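Local atomic coordinates of nucleoside diphosphate kinase family protein (Babesia bovis, PDB entry 3JS9), a protein that probably transfers the terminal phosphate of ATP to nucleoside diphosphates through a phosphohistidine intermediate, with magnesium as cofactor. Residues E46-M50 with D51-Q55; I89-G92 with R93-G97; V102-A105 with A106-R110. All coordinates share one frame; numbering follows the deposited sequence.

Contact 1. Residues E46-M50 with D51-Q55; sequences EHPTM and DVVAQ. With SO4 (sulfate ion), chain D.
Thr49 O accepts from Val53 N at 3.1 Å and Met50 O accepts from Ala54 N at 2.8 Å, so the chain leaving strand 39-46 closes directly into the first turn of an alpha helix. The hydroxyl of Thr49 sits between its own backbone N and carbonyl carbon (chi1 62°), which brings OG1 to the rising chain; there it accepts a weak hydrogen bond from Val52 N, 3.4 Å from OG1. The same oxygen lies against the methyl branch CG2 of Val52 at 3.3 Å.

This is a threonine N-cap: Thr49 immediately precedes helix 50-56, and its hydroxyl weakly caps the Val52 amide in the first turn. Apolar packing secures the approach on the inner side, where the Pro48 ring lays CB against CG2 of Val53 at 3.8 Å. That Val53 methyl also rests beside Thr49 O, so carbonyl and proline share one branch. Trp138 of helix 128-138 covers Pro48 and Val52, while Met50 and Val53 lean on helix 66-75.

Just before Pro48 the loop carries a different kind of contact. The CG of His47 is anti to its backbone N (chi1 -176°), swinging the imidazole out from the turn, and NE2 donates to O2 of a sulfate ion at 2.8 Å with a bent N-H...O angle of 143°. The sulfur lies in the plane of the ring, at its edge. His75 ND1 holds the same anion, which probably came from the crystallisation liquor, and Thr146 of a neighbouring subunit packs on His47.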
# COMPACT_ATOMS: atom_id res chain seq x y z
N GLU A 46 1.30 -21.62 -14.72
CA GLU A 46 1.01 -22.75 -15.60
C GLU A 46 -0.47 -23.00 -15.90
O GLU A 46 -1.38 -22.51 -15.19
CB GLU A 46 1.63 -24.04 -15.08
CG GLU A 46 0.78 -24.82 -14.13
CD GLU A 46 1.44 -26.11 -13.71
OE1 GLU A 46 2.63 -26.33 -14.07
OE2 GLU A 46 0.79 -26.90 -13.00
N HIS A 47 -0.68 -23.75 -16.98
CA HIS A 47 -1.96 -24.39 -17.30
C HIS A 47 -1.82 -25.85 -16.86
O HIS A 47 -1.16 -26.63 -17.52
CB HIS A 47 -2.17 -24.30 -18.80
CG HIS A 47 -3.49 -24.83 -19.27
ND1 HIS A 47 -4.31 -24.13 -20.14
CD2 HIS A 47 -4.14 -25.99 -19.00
CE1 HIS A 47 -5.40 -24.83 -20.37
NE2 HIS A 47 -5.32 -25.97 -19.69
N PRO A 48 -2.43 -26.23 -15.74
CA PRO A 48 -2.28 -27.59 -15.21
C PRO A 48 -2.92 -28.66 -16.13
O PRO A 48 -3.81 -28.35 -16.94
CB PRO A 48 -3.07 -27.56 -13.90
CG PRO A 48 -3.60 -26.19 -13.77
CD PRO A 48 -3.54 -25.51 -15.10
N THR A 49 -2.46 -29.91 -15.99
CA THR A 49 -3.04 -31.04 -16.71
C THR A 49 -4.14 -31.64 -15.87
O THR A 49 -4.06 -31.60 -14.63
CB THR A 49 -2.01 -32.17 -17.01
OG1 THR A 49 -1.50 -32.70 -15.77
CG2 THR A 49 -0.87 -31.65 -17.89
N MET A 50 -5.13 -32.24 -16.52
CA MET A 50 -6.18 -32.92 -15.76
C MET A 50 -5.63 -33.96 -14.77
O MET A 50 -6.13 -34.06 -13.66
CB MET A 50 -7.26 -33.51 -16.67
CG MET A 50 -8.48 -34.10 -15.89
SD MET A 50 -9.54 -32.89 -15.00
CE MET A 50 -10.36 -32.12 -16.40
N ASP A 51 -4.60 -34.71 -15.15
CA ASP A 51 -4.08 -35.77 -14.27
C ASP A 51 -3.54 -35.23 -12.95
O ASP A 51 -3.72 -35.87 -11.89
CB ASP A 51 -2.99 -36.60 -14.95
CG ASP A 51 -3.42 -37.17 -16.29
OD1 ASP A 51 -3.07 -36.52 -17.33
OD2 ASP A 51 -4.10 -38.23 -16.31
N VAL A 52 -2.84 -34.09 -13.02
CA VAL A 52 -2.31 -33.43 -11.83
C VAL A 52 -3.46 -32.92 -10.97
O VAL A 52 -3.50 -33.13 -9.75
CB VAL A 52 -1.28 -32.30 -12.20
CG1 VAL A 52 -0.90 -31.46 -11.00
CG2 VAL A 52 -0.01 -32.91 -12.82
N VAL A 53 -4.43 -32.28 -11.61
CA VAL A 53 -5.58 -31.82 -10.87
C VAL A 53 -6.34 -32.96 -10.19
O VAL A 53 -6.74 -32.84 -9.03
CB VAL A 53 -6.55 -30.94 -11.73
CG1 VAL A 53 -7.73 -30.49 -10.88
CG2 VAL A 53 -5.81 -29.74 -12.31
N ALA A 54 -6.52 -34.06 -10.91
CA ALA A 54 -7.22 -35.21 -10.32
C ALA A 54 -6.46 -35.79 -9.12
O ALA A 54 -7.09 -36.17 -8.14
CB ALA A 54 -7.51 -36.27 -11.36
N GLN A 55 -5.13 -35.80 -9.17
CA GLN A 55 -4.35 -36.25 -8.01
C GLN A 55 -4.42 -35.24 -6.90
O GLN A 55 -4.37 -35.62 -5.73
CB GLN A 55 -2.86 -36.46 -8.33
CG GLN A 55 -2.49 -37.80 -8.82
CD GLN A 55 -3.27 -38.91 -8.13
OE1 GLN A 55 -4.23 -39.45 -8.70
NE2 GLN A 55 -2.86 -39.26 -6.89
S SO4 D . -8.79 -26.73 -21.18
O1 SO4 D . -9.87 -26.74 -20.19
O2 SO4 D . -7.61 -27.29 -20.52
O3 SO4 D . -9.17 -27.52 -22.34
O4 SO4 D . -8.55 -25.37 -21.68

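Contact 2. Residues I89-G92 with R93-G97; sequences IKIG and RNLVG
Gly92 O is reached by two amides of the next turn: Val96 N at 3.1 Å, the regular helical donor, and Leu95 N, whose weak bond of 3.2 Å is strongly bent. Leu95 N thereby divides itself between two carbonyls, for its stronger bond goes to Ile91 O. Such a bifurcated pattern mixes 3-10 with alpha-helical bonding close to the end of helix 88-96. Gly97 then leaves the helix with a positive phi of 103°, a backbone conformation readily reached by glycine.

Further back, the bond from Asn94 N to Lys90 O measures 2.8 Å. Over this bond folds the Asn94 side chain, whose CG is beside its own backbone N (chi1 -67°), bringing the amide carbon to 3.2 Å from Lys90 O. ND2 itself turns to a weak hydrogen bond with Val102 O of a neighbouring subunit.

Arg93 runs back along the helix instead of outwards. A bend about its CG-CD bond (chi3 27°) lays one face of the guanidinium over the backbone of Lys90, CA of Lys90 standing 3.9 Å above the plane and offset toward the rim of the group. NH1 meets CG of the Lys90 side chain at 4.0 Å, and the two chains cross at a slant. Lys90 is extended beyond CG, and its NZ remains 5.6 Å from Arg93 NH1. Arg93 is predicted to bind ATP; in this crystal its guanidinium is folded back over Lys90.

Apolar residues fix the other sides of the helix. Leu95 and Ile91 pack on helix 26-36, and Val96 fits against helix 109-113 and strand 122-124. A neighbouring subunit closes over Lys90, Ile91 and Leu95.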
# COMPACT_ATOMS: atom_id res chain seq x y z
N ILE A 89 3.39 -24.48 7.15
CA ILE A 89 2.07 -24.97 6.76
C ILE A 89 0.97 -24.21 7.49
O ILE A 89 0.01 -23.74 6.85
CB ILE A 89 1.95 -26.50 6.93
CG1 ILE A 89 2.93 -27.22 5.99
CG2 ILE A 89 0.55 -26.96 6.62
CD1 ILE A 89 3.33 -28.60 6.48
N LYS A 90 1.15 -24.05 8.81
CA LYS A 90 0.22 -23.29 9.64
C LYS A 90 0.22 -21.79 9.28
O LYS A 90 -0.83 -21.13 9.27
CB LYS A 90 0.55 -23.50 11.11
CG LYS A 90 -0.35 -22.80 12.08
CD LYS A 90 -0.17 -23.34 13.50
CE LYS A 90 -0.90 -22.38 14.49
NZ LYS A 90 -1.21 -22.96 15.84
N ILE A 91 1.40 -21.25 8.96
CA ILE A 91 1.52 -19.87 8.54
C ILE A 91 0.78 -19.61 7.22
O ILE A 91 0.10 -18.58 7.08
CB ILE A 91 2.97 -19.46 8.44
CG1 ILE A 91 3.53 -19.24 9.85
CG2 ILE A 91 3.13 -18.25 7.55
CD1 ILE A 91 5.00 -19.11 9.88
N GLY A 92 0.88 -20.56 6.29
CA GLY A 92 0.15 -20.45 5.03
C GLY A 92 -1.35 -20.35 5.26
O GLY A 92 -2.04 -19.51 4.66
N ARG A 93 -1.85 -21.21 6.15
CA ARG A 93 -3.26 -21.25 6.54
C ARG A 93 -3.64 -19.95 7.18
O ARG A 93 -4.65 -19.37 6.81
CB ARG A 93 -3.58 -22.44 7.45
CG ARG A 93 -3.78 -23.77 6.69
CD ARG A 93 -3.57 -25.05 7.56
NE ARG A 93 -3.83 -24.84 8.99
CZ ARG A 93 -3.17 -25.44 9.99
NH1 ARG A 93 -3.48 -25.14 11.26
NH2 ARG A 93 -2.21 -26.34 9.75
N ASN A 94 -2.80 -19.45 8.08
CA ASN A 94 -3.05 -18.13 8.68
C ASN A 94 -3.13 -16.96 7.70
O ASN A 94 -3.89 -16.00 7.92
CB ASN A 94 -1.97 -17.80 9.70
CG ASN A 94 -2.03 -18.70 10.91
OD1 ASN A 94 -3.00 -19.45 11.10
ND2 ASN A 94 -0.99 -18.63 11.75
N LEU A 95 -2.33 -17.00 6.64
CA LEU A 95 -2.28 -15.87 5.76
C LEU A 95 -3.48 -15.88 4.83
O LEU A 95 -4.03 -14.83 4.46
CB LEU A 95 -0.97 -15.85 4.96
CG LEU A 95 0.40 -15.65 5.62
CD1 LEU A 95 1.47 -15.32 4.53
CD2 LEU A 95 0.37 -14.58 6.77
N VAL A 96 -3.90 -17.09 4.47
CA VAL A 96 -4.98 -17.33 3.53
C VAL A 96 -6.36 -17.14 4.18
O VAL A 96 -7.27 -16.54 3.60
CB VAL A 96 -4.78 -18.74 2.90
CG1 VAL A 96 -6.08 -19.34 2.38
CG2 VAL A 96 -3.67 -18.72 1.83
N GLY A 97 -6.51 -17.65 5.40
CA GLY A 97 -7.79 -17.56 6.14
C GLY A 97 -8.60 -18.85 6.13
O GLY A 97 -8.09 -19.89 5.75

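Contact 3. Residues V102-A105 with A106-R110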
# COMPACT_ATOMS: atom_id res chain seq x y z
N VAL A 102 -16.43 -15.49 3.89
CA VAL A 102 -17.35 -14.84 4.82
C VAL A 102 -16.97 -15.09 6.29
O VAL A 102 -17.30 -14.28 7.14
CB VAL A 102 -18.87 -15.13 4.50
CG1 VAL A 102 -19.34 -16.50 5.01
CG2 VAL A 102 -19.75 -14.06 5.10
N GLU A 103 -16.28 -16.18 6.59
CA GLU A 103 -15.82 -16.47 7.93
C GLU A 103 -14.36 -16.04 8.17
O GLU A 103 -13.84 -16.16 9.29
CB GLU A 103 -15.96 -17.97 8.23
CG GLU A 103 -17.42 -18.46 8.50
CD GLU A 103 -17.52 -20.00 8.61
OE1 GLU A 103 -18.66 -20.54 8.56
OE2 GLU A 103 -16.47 -20.69 8.74
N SER A 104 -13.71 -15.56 7.12
CA SER A 104 -12.31 -15.16 7.20
C SER A 104 -12.14 -13.74 7.75
O SER A 104 -12.85 -12.80 7.37
CB SER A 104 -11.66 -15.25 5.83
OG SER A 104 -11.74 -16.56 5.35
N ALA A 105 -11.18 -13.59 8.66
CA ALA A 105 -10.98 -12.30 9.27
C ALA A 105 -10.26 -11.37 8.26
O ALA A 105 -9.44 -11.83 7.46
CB ALA A 105 -10.20 -12.45 10.54
N ALA A 106 -10.61 -10.08 8.29
CA ALA A 106 -9.93 -9.07 7.50
C ALA A 106 -8.46 -9.14 7.84
O ALA A 106 -8.12 -9.44 8.98
CB ALA A 106 -10.50 -7.64 7.77
N GLY A 107 -7.63 -8.90 6.84
CA GLY A 107 -6.19 -9.10 6.96
C GLY A 107 -5.72 -10.32 6.20
O GLY A 107 -4.57 -10.37 5.77
N THR A 108 -6.58 -11.33 6.09
CA THR A 108 -6.22 -12.57 5.40
C THR A 108 -6.56 -12.36 3.96
O THR A 108 -7.35 -11.46 3.63
CB THR A 108 -7.01 -13.81 5.90
OG1 THR A 108 -8.42 -13.65 5.64
CG2 THR A 108 -6.76 -14.06 7.38
N ILE A 109 -6.00 -13.20 3.10
CA ILE A 109 -6.26 -13.06 1.67
C ILE A 109 -7.76 -13.23 1.39
O ILE A 109 -8.38 -12.41 0.71
CB ILE A 109 -5.42 -14.06 0.86
CG1 ILE A 109 -3.93 -13.77 1.10
CG2 ILE A 109 -5.85 -14.03 -0.66
CD1 ILE A 109 -2.97 -14.90 0.63
N ARG A 110 -8.33 -14.30 1.93
CA ARG A 110 -9.75 -14.55 1.74
C ARG A 110 -10.56 -13.47 2.45
O ARG A 110 -11.55 -12.96 1.87
CB ARG A 110 -10.14 -15.97 2.15
CG ARG A 110 -9.43 -17.04 1.28
CD ARG A 110 -10.02 -18.41 1.48
NE ARG A 110 -9.33 -19.43 0.71
CZ ARG A 110 -8.84 -20.57 1.21
NH1 ARG A 110 -8.22 -21.43 0.41
NH2 ARG A 110 -8.97 -20.86 2.51
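From CB outward, the Thr108 side chain is built around one carbonyl. CB lies 3.5 Å from Ala105 O, and the methyl CG2 touches that oxygen at the same distance. The hydroxyl does more: OG1 donates to Ala105 O at 2.8 Å, only 15° out of the carbonyl plane, and accepts from Gly111 N on its helix side. With chi1 at 63° the hydroxyl leans back over its own main chain, within range of both partners. OG1 also lies 3.6 Å from CB of Ser104.

Thr108 N also donates to Ala105 O, at 3.2 Å, so that one oxygen is gripped twice by one residue. The backbone bond closes a type II beta turn from Ala105 to Thr108. Gly107 fills the third position with a positive phi of 107°, a conformation open mainly to glycine. Thr108 thus ends the turn and N-caps the following helix. Beyond it, OG of Ser104 lies 3.6 Å from CB of Arg110, although OG is hydrogen-bonded to Ser100 O and, weakly, to Leu98 N.

Arg110 starts beside Ser104 but extends away from CG to NE. NE donates to Asn120 O, NH1 to Val122 O and NH2 weakly to Leu98 O, which together hold the guanidinium among the predicted ATP-binding residues, with a bound sulfate about 4 Å from the side chain.

The turn carries the chain into helix 109-113, whose Ile109 and Arg110 side chains pack on Val96 of helix 88-96. Ile109 also meets helix 26-36, while Ala106 and Thr108 touch two different neighbouring subunits.

Contacts 2 and 3 form one neighbourhood, their centres 11 Å apart. They touch directly: Leu95 O lies 2.9 Å from Ile109 N and Val96 O lies 3.0 Å from Arg110 N, probable hydrogen bonds that join the end of one helix to the start of the next. Each supplies a predicted ATP-binding arginine, Arg93 and Arg110, but the two guanidinium groups stand well apart here. Both contacts reach strand 122-124, which carries the predicted phosphohistidine His123. Contact 1 stands across the chain's centre, 23 Å from contact 2 and 27 Å from contact 3 between centres. Between side chains, its Val53 is about 11 Å from His123 and its Pro48 about 9 Å from Lys17.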